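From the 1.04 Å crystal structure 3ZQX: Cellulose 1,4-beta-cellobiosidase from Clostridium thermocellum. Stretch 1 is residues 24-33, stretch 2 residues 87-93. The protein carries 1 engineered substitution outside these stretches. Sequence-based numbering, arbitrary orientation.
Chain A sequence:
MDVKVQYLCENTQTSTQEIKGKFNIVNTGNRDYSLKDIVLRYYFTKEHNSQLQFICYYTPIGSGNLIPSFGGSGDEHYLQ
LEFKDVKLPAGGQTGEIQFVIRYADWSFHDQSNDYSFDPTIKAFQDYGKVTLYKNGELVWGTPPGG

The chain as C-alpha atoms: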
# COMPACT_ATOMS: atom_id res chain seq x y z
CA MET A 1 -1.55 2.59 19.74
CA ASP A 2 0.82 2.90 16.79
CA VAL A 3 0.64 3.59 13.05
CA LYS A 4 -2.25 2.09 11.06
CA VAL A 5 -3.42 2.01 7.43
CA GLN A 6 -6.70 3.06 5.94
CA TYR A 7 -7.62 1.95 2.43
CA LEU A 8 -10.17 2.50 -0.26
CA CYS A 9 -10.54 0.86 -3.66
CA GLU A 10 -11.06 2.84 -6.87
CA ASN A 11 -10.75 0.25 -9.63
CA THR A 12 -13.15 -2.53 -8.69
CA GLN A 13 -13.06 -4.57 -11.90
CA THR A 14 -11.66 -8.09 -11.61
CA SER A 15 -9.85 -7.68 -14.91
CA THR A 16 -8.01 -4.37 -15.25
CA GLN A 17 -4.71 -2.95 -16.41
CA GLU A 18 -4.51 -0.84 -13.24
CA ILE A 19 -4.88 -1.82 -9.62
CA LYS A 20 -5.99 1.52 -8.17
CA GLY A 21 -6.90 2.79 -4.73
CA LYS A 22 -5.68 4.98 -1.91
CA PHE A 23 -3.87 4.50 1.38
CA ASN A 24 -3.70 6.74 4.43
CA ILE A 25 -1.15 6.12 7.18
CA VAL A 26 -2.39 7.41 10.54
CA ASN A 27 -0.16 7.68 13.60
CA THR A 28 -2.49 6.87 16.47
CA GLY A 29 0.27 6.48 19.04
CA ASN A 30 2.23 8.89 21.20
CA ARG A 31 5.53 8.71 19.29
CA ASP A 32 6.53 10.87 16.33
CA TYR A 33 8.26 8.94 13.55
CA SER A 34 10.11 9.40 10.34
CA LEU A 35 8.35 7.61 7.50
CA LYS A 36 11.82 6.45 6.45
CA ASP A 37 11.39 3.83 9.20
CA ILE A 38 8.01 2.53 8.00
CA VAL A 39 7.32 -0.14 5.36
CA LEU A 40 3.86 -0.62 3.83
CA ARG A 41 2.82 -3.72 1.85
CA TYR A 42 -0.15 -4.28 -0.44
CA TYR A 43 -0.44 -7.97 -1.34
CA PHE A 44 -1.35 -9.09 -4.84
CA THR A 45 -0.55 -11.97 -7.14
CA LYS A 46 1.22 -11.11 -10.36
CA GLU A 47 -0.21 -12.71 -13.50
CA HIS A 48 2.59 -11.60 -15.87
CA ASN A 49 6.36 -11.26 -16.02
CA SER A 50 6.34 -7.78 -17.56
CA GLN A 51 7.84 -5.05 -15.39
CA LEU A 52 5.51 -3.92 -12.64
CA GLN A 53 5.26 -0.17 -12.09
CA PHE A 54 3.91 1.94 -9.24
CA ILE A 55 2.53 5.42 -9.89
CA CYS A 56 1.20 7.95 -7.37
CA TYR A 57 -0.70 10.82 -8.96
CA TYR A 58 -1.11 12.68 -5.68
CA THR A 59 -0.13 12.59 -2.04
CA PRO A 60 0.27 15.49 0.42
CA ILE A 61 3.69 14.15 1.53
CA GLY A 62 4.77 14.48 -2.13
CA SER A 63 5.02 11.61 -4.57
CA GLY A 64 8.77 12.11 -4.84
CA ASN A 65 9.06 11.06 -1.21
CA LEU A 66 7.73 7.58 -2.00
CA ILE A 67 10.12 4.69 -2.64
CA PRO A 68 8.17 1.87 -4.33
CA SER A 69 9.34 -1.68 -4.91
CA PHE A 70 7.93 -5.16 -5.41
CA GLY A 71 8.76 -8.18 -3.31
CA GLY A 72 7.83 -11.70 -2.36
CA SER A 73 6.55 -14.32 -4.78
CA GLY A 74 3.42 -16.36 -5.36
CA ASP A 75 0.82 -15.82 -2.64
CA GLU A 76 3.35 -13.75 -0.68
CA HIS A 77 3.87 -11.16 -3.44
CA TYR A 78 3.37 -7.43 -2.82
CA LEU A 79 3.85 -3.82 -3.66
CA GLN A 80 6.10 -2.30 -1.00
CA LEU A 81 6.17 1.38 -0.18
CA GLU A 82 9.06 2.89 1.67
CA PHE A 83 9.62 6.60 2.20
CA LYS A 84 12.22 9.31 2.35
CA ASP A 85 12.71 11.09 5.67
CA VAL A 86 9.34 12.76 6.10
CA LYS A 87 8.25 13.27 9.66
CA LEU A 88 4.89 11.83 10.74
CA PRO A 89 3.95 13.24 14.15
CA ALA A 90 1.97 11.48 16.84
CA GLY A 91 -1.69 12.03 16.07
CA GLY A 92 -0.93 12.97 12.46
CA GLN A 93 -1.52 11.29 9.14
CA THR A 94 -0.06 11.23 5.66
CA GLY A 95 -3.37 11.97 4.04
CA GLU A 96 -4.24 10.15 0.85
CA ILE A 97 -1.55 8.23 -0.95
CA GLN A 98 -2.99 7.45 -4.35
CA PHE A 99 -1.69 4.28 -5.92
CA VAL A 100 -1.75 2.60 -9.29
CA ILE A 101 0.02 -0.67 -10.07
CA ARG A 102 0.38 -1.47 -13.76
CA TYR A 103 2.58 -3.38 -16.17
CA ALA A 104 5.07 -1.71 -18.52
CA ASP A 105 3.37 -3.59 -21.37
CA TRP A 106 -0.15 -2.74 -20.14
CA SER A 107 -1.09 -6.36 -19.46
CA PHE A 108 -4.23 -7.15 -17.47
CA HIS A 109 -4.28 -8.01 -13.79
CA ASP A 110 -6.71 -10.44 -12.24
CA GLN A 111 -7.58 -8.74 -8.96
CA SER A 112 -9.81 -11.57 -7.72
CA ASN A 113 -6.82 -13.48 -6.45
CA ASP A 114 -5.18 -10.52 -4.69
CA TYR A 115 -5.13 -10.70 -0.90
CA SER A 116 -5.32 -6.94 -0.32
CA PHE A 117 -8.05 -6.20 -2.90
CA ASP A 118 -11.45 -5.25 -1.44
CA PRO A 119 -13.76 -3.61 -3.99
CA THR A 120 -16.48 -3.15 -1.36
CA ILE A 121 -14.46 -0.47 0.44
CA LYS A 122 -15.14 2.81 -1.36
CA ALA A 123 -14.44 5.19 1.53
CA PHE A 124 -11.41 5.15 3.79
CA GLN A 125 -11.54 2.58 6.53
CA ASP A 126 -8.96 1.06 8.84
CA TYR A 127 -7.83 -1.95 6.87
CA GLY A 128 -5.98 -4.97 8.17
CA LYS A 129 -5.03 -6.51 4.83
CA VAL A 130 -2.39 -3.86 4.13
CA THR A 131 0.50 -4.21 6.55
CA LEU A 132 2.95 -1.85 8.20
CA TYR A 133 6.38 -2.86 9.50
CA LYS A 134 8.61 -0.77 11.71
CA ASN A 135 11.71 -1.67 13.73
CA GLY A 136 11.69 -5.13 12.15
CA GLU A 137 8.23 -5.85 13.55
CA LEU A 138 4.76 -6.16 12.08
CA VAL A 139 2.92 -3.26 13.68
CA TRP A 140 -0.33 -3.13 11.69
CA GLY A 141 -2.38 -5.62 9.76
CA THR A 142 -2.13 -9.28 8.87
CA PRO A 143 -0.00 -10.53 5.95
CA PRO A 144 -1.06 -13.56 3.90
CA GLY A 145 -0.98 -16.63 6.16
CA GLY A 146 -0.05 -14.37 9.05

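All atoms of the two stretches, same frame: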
# COMPACT_ATOMS: atom_id res chain seq x y z
N ASN A 24 -3.96 5.64 3.51
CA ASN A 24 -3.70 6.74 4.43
C ASN A 24 -3.01 6.12 5.63
O ASN A 24 -3.56 5.20 6.23
CB ASN A 24 -5.02 7.39 4.83
CG ASN A 24 -4.86 8.55 5.78
OD1 ASN A 24 -3.84 9.25 5.76
ND2 ASN A 24 -5.87 8.77 6.62
N ILE A 25 -1.84 6.63 6.01
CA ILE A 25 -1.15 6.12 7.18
C ILE A 25 -1.39 7.09 8.33
O ILE A 25 -1.07 8.27 8.23
CB ILE A 25 0.36 5.95 6.94
CG1 ILE A 25 0.60 4.90 5.84
CG2 ILE A 25 1.06 5.54 8.24
CD1 ILE A 25 2.03 4.82 5.38
N VAL A 26 -1.98 6.58 9.41
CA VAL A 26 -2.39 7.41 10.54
C VAL A 26 -1.57 7.01 11.75
O VAL A 26 -1.49 5.83 12.08
CB VAL A 26 -3.88 7.21 10.85
CG1 VAL A 26 -4.30 8.11 12.00
CG2 VAL A 26 -4.73 7.50 9.61
N ASN A 27 -0.94 7.99 12.41
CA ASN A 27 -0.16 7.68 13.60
C ASN A 27 -1.06 7.91 14.79
O ASN A 27 -1.24 9.04 15.25
CB ASN A 27 1.04 8.63 13.64
CG ASN A 27 2.00 8.28 14.73
OD1 ASN A 27 1.69 7.48 15.61
ND2 ASN A 27 3.19 8.87 14.68
N THR A 28 -1.53 6.81 15.38
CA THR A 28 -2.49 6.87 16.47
C THR A 28 -1.81 6.79 17.82
O THR A 28 -2.47 6.87 18.85
CB THR A 28 -3.55 5.74 16.41
OG1 THR A 28 -2.92 4.48 16.68
CG2 THR A 28 -4.23 5.69 15.05
N GLY A 29 -0.49 6.63 17.81
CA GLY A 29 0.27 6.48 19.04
C GLY A 29 0.82 7.80 19.54
O GLY A 29 0.48 8.87 19.04
N ASN A 30 1.65 7.71 20.58
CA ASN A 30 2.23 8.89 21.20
C ASN A 30 3.65 9.24 20.76
O ASN A 30 4.28 10.12 21.35
CB ASN A 30 2.08 8.86 22.72
CG ASN A 30 2.78 7.67 23.36
OD1 ASN A 30 3.62 7.02 22.74
ND2 ASN A 30 2.42 7.38 24.60
N ARG A 31 4.17 8.52 19.78
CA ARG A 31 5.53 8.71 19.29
C ARG A 31 5.55 9.30 17.89
O ARG A 31 4.91 8.76 16.99
CB ARG A 31 6.28 7.37 19.26
CG ARG A 31 6.39 6.71 20.62
CD ARG A 31 6.88 5.28 20.54
NE ARG A 31 5.95 4.44 19.80
CZ ARG A 31 4.93 3.78 20.35
NH1 ARG A 31 4.73 3.82 21.65
NH2 ARG A 31 4.13 3.06 19.58
N ASP A 32 6.27 10.40 17.68
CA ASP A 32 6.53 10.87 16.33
C ASP A 32 7.47 9.88 15.64
O ASP A 32 8.31 9.25 16.30
CB ASP A 32 7.27 12.21 16.33
CG ASP A 32 6.47 13.36 16.92
OD1 ASP A 32 5.29 13.23 17.29
OD2 ASP A 32 7.07 14.45 17.01
N TYR A 33 7.35 9.77 14.33
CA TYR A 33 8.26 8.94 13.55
C TYR A 33 8.78 9.69 12.34
O TYR A 33 8.22 10.71 11.93
CB TYR A 33 7.55 7.70 13.02
CG TYR A 33 7.05 6.76 14.08
CD1 TYR A 33 7.91 6.23 15.03
CD2 TYR A 33 5.72 6.39 14.12
CE1 TYR A 33 7.47 5.36 15.99
CE2 TYR A 33 5.26 5.51 15.08
CZ TYR A 33 6.14 4.99 16.01
OH TYR A 33 5.72 4.11 16.97
N LYS A 87 8.69 13.47 8.30
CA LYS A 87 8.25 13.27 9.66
C LYS A 87 6.73 13.11 9.70
O LYS A 87 5.99 13.84 9.03
CB LYS A 87 8.70 14.45 10.54
CG LYS A 87 10.16 14.87 10.34
CD LYS A 87 11.14 13.73 10.56
CE LYS A 87 12.59 14.23 10.54
NZ LYS A 87 13.57 13.13 10.75
N LEU A 88 6.29 12.15 10.51
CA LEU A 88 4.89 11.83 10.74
C LEU A 88 4.62 11.92 12.24
O LEU A 88 4.96 11.00 12.99
CB LEU A 88 4.56 10.43 10.23
CG LEU A 88 3.13 9.97 10.50
CD1 LEU A 88 2.13 10.84 9.73
CD2 LEU A 88 2.96 8.50 10.16
N PRO A 89 4.11 13.07 12.70
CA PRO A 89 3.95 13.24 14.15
C PRO A 89 2.87 12.35 14.76
O PRO A 89 1.93 11.92 14.09
CB PRO A 89 3.55 14.71 14.27
CG PRO A 89 2.82 14.98 13.00
CD PRO A 89 3.60 14.23 11.95
N ALA A 90 3.02 12.11 16.06
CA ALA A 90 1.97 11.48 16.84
C ALA A 90 0.67 12.23 16.61
O ALA A 90 0.62 13.46 16.69
CB ALA A 90 2.34 11.50 18.32
N GLY A 91 -0.38 11.47 16.33
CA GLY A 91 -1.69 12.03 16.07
C GLY A 91 -1.90 12.47 14.63
O GLY A 91 -3.02 12.80 14.24
N GLY A 92 -0.84 12.49 13.83
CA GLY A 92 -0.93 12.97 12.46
C GLY A 92 -1.21 11.87 11.47
O GLY A 92 -1.33 10.71 11.82
N GLN A 93 -1.29 12.26 10.20
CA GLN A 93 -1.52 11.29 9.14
C GLN A 93 -0.84 11.77 7.88
O GLN A 93 -0.57 12.97 7.72
CB GLN A 93 -3.01 11.08 8.89
CG GLN A 93 -3.74 12.33 8.45
CD GLN A 93 -5.15 12.01 7.99
OE1 GLN A 93 -5.77 11.07 8.47
NE2 GLN A 93 -5.64 12.78 7.03

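Two short backbone ladders, offset by two residues and separated by loops, join the stretches. In one, Tyr-33 and Leu-88 form an antiparallel hydrogen-bonded pair: Tyr-33 N donates to Leu-88 O (3.0 Å, 170°) and Leu-88 N to Tyr-33 O (2.8 Å, 177°), both nearly linear. In the other, a single bridge pairs Val-26 with Gln-93. Here Asn-27 N donates to Gly-92 O (2.8 Å, 168°), while Gly-91 N reaches Asn-27 O at 2.8 Å but with a more bent angle of 132°.

Between the ladders, stretch 2 makes a type II turn from Pro-89 to Gly-92, closed by Gly-92 N to Pro-89 O (2.8 Å). Gly-91 has phi/psi of 85/-10, where a CB would jam against the preceding carbonyl. The turn's Ala-90 N is satisfied by a carboxylate, donating to Asp-32 OD1 (2.8 Å, 167°).

The Asn-27 side-chain amide links the loop of its own stretch, through Gly-29 and Arg-31, to the Leu-88 strand. Its ND2 donates to Leu-88 O (3.2 Å) across the interface and to Arg-31 O (2.9 Å) within its own stretch, while its OD1 accepts from Gly-29 N (3.2 Å). Leu-88 O thus accepts from both Tyr-33 N and Asn-27 ND2.

Farther along, Asn-24 ND2 donates almost straight to Gln-93 OE1 (3.0 Å, 177°). Apolar packing is modest, with Ile-25 CG2 4.0 Å from Leu-88 CD2.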